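Local coordinates for protein putative anti-sigma factor antagonist TM1081 (Thermotoga maritima, PDB 3F43) that may act, in its phosphorylated form, as an anti-anti-sigma factor that counters an anti-sigma factor and so releases a sigma factor from inhibition, at residues 42-46 and 47-51. Sequence-based numbering, arbitrary orientation.
Sequences WVFDE and FLNKG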
loop_
_atom_site.group_PDB
_atom_site.type_symbol
_atom_site.label_atom_id
_atom_site.label_comp_id
_atom_site.label_asym_id
_atom_site.label_seq_id
_atom_site.Cartn_x
_atom_site.Cartn_y
_atom_site.Cartn_z
ATOM N N TRP A 42 -7.888 -12.150 -6.894
ATOM C CA TRP A 42 -7.614 -13.565 -7.158
ATOM C C TRP A 42 -7.037 -14.294 -5.927
ATOM O O TRP A 42 -7.568 -15.369 -5.542
ATOM C CB TRP A 42 -6.713 -13.700 -8.383
ATOM C CG TRP A 42 -6.276 -15.110 -8.708
ATOM C CD1 TRP A 42 -7.021 -16.085 -9.314
ATOM C CD2 TRP A 42 -5.015 -15.687 -8.416
ATOM N NE1 TRP A 42 -6.287 -17.235 -9.437
ATOM C CE2 TRP A 42 -5.043 -17.021 -8.916
ATOM C CE3 TRP A 42 -3.836 -15.202 -7.847
ATOM C CZ2 TRP A 42 -3.956 -17.877 -8.806
ATOM C CZ3 TRP A 42 -2.756 -16.059 -7.741
ATOM C CH2 TRP A 42 -2.828 -17.383 -8.239
ATOM N N VAL A 43 -6.085 -13.670 -5.237
ATOM C CA VAL A 43 -5.496 -14.313 -4.056
ATOM C C VAL A 43 -6.571 -14.467 -2.957
ATOM O O VAL A 43 -6.690 -15.516 -2.317
ATOM C CB VAL A 43 -4.258 -13.543 -3.528
ATOM C CG1 VAL A 43 -3.817 -14.109 -2.129
ATOM C CG2 VAL A 43 -3.110 -13.571 -4.587
ATOM N N PHE A 44 -7.346 -13.418 -2.742
ATOM C CA PHE A 44 -8.457 -13.488 -1.772
ATOM C C PHE A 44 -9.523 -14.485 -2.179
ATOM O O PHE A 44 -9.972 -15.314 -1.386
ATOM C CB PHE A 44 -9.054 -12.108 -1.474
ATOM C CG PHE A 44 -8.240 -11.311 -0.483
ATOM C CD1 PHE A 44 -7.082 -10.688 -0.846
ATOM C CD2 PHE A 44 -8.652 -11.202 0.836
ATOM C CE1 PHE A 44 -6.326 -9.963 0.097
ATOM C CE2 PHE A 44 -7.891 -10.481 1.754
ATOM C CZ PHE A 44 -6.760 -9.866 1.394
ATOM N N ASP A 45 -9.969 -14.432 -3.427
ATOM C CA ASP A 45 -11.024 -15.346 -3.827
ATOM C C ASP A 45 -10.610 -16.812 -3.836
ATOM O O ASP A 45 -11.399 -17.696 -3.419
ATOM C CB ASP A 45 -11.572 -14.998 -5.199
ATOM C CG ASP A 45 -12.381 -13.727 -5.239
ATOM O OD1 ASP A 45 -12.820 -13.192 -4.203
ATOM O OD2 ASP A 45 -12.616 -13.268 -6.367
ATOM N N GLU A 46 -9.414 -17.100 -4.347
ATOM C CA GLU A 46 -8.948 -18.473 -4.496
ATOM C C GLU A 46 -8.363 -19.107 -3.246
ATOM O O GLU A 46 -8.479 -20.312 -3.065
ATOM C CB GLU A 46 -7.885 -18.549 -5.607
ATOM C CG GLU A 46 -8.424 -18.158 -6.950
ATOM C CD GLU A 46 -9.507 -19.099 -7.459
ATOM O OE1 GLU A 46 -9.367 -20.335 -7.306
ATOM O OE2 GLU A 46 -10.511 -18.611 -8.003
ATOM N N PHE A 47 -7.718 -18.305 -2.406
ATOM C CA PHE A 47 -6.961 -18.839 -1.304
ATOM C C PHE A 47 -7.484 -18.307 0.041
ATOM O O PHE A 47 -7.982 -19.077 0.848
ATOM C CB PHE A 47 -5.484 -18.585 -1.535
ATOM C CG PHE A 47 -5.012 -19.081 -2.883
ATOM C CD1 PHE A 47 -5.146 -20.412 -3.217
ATOM C CD2 PHE A 47 -4.503 -18.197 -3.813
ATOM C CE1 PHE A 47 -4.772 -20.866 -4.464
ATOM C CE2 PHE A 47 -4.140 -18.639 -5.082
ATOM C CZ PHE A 47 -4.259 -19.964 -5.383
ATOM N N LEU A 48 -7.296 -17.013 0.295
ATOM C CA LEU A 48 -7.522 -16.485 1.647
ATOM C C LEU A 48 -8.971 -16.686 2.080
ATOM O O LEU A 48 -9.232 -17.118 3.200
ATOM C CB LEU A 48 -7.125 -15.012 1.743
ATOM C CG LEU A 48 -5.645 -14.724 1.553
ATOM C CD1 LEU A 48 -5.294 -13.236 1.436
ATOM C CD2 LEU A 48 -4.791 -15.381 2.640
ATOM N N ASN A 49 -9.921 -16.409 1.200
ATOM C CA ASN A 49 -11.328 -16.588 1.566
ATOM C C ASN A 49 -11.799 -18.039 1.631
ATOM O O ASN A 49 -12.883 -18.312 2.134
ATOM C CB ASN A 49 -12.234 -15.744 0.664
ATOM C CG ASN A 49 -11.984 -14.233 0.805
ATOM O OD1 ASN A 49 -11.362 -13.752 1.766
ATOM N ND2 ASN A 49 -12.479 -13.476 -0.163
ATOM N N LYS A 50 -10.957 -18.962 1.174
ATOM C CA LYS A 50 -11.202 -20.396 1.259
ATOM C C LYS A 50 -10.383 -21.045 2.378
ATOM O O LYS A 50 -10.381 -22.265 2.488
ATOM C CB LYS A 50 -10.914 -21.082 -0.068
ATOM C CG LYS A 50 -11.720 -20.536 -1.237
ATOM C CD LYS A 50 -11.577 -21.372 -2.476
ATOM C CE LYS A 50 -12.590 -20.976 -3.541
ATOM N NZ LYS A 50 -12.344 -21.713 -4.831
ATOM N N GLY A 51 -9.716 -20.239 3.198
ATOM C CA GLY A 51 -9.010 -20.746 4.376
ATOM C C GLY A 51 -7.537 -21.111 4.189
ATOM O O GLY A 51 -6.894 -21.591 5.132
HETATM O O HOH W 1 -14.151 -14.469 -2.098
HETATM O O HOH W 2 -12.690 -19.641 -6.587
#
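F47 points one edge of its ring at the face of W42, five residues earlier, in the last turns of helix 36-48. This helix joins strands 22-25 and 54-58 in a beta-alpha-beta unit of the STAS domain, and a Schellman motif ends it. With a wider pi-type turn at 44-46, two bonds run five residues back, L48 N to V43 O and N49 N to F44 O. F47 N keeps the usual four-residue spacing, 3.0 Å from V43 O. Of the two bonds to V43 O, that from L48 N is the straighter (163°).

F47 CB lies 3.4 Å from V43 O. CG is set anti to its own carbonyl carbon (chi1 -53°), which turns the ring back along the helix. CD1 runs beside the carbonyl of E46, and CD2 lies near E46 CB. CE1 is about equally far from E46 O and E46 CB. F47 CE2 comes closest to W42, 3.6 Å from W42 CH2, and CZ at the tip lies near W42 CZ2. The ring planes of W42 and F47 stand at 87°, a T-shaped pair. E46 CB sits over the centre of the F47 ring as a CH-pi contact. Y16 meets F47 edge-to-face, V23 and L25 of strand 22-25 touch it too, and W42 NE1 bonds to the carbonyl O of H11, a residue of the purification tag.

On another side of the helix, L48 CD1 lies over the centre of the F44 ring, 3.6 Å from the centroid. L48 also touches V43 CG1, and both reach I55 of strand 54-58.

The polar side chains are linked by water. One water donates to D45 OD1 and accepts from N49 ND2, while D45 OD2 forms a salt bridge with K41. K50 extends back past the carbonyls of D45 and E46. K50 NZ is 4.1 Å from E46 OE1, too far for a salt bridge; a second water accepts from NZ and donates to E46 OE2.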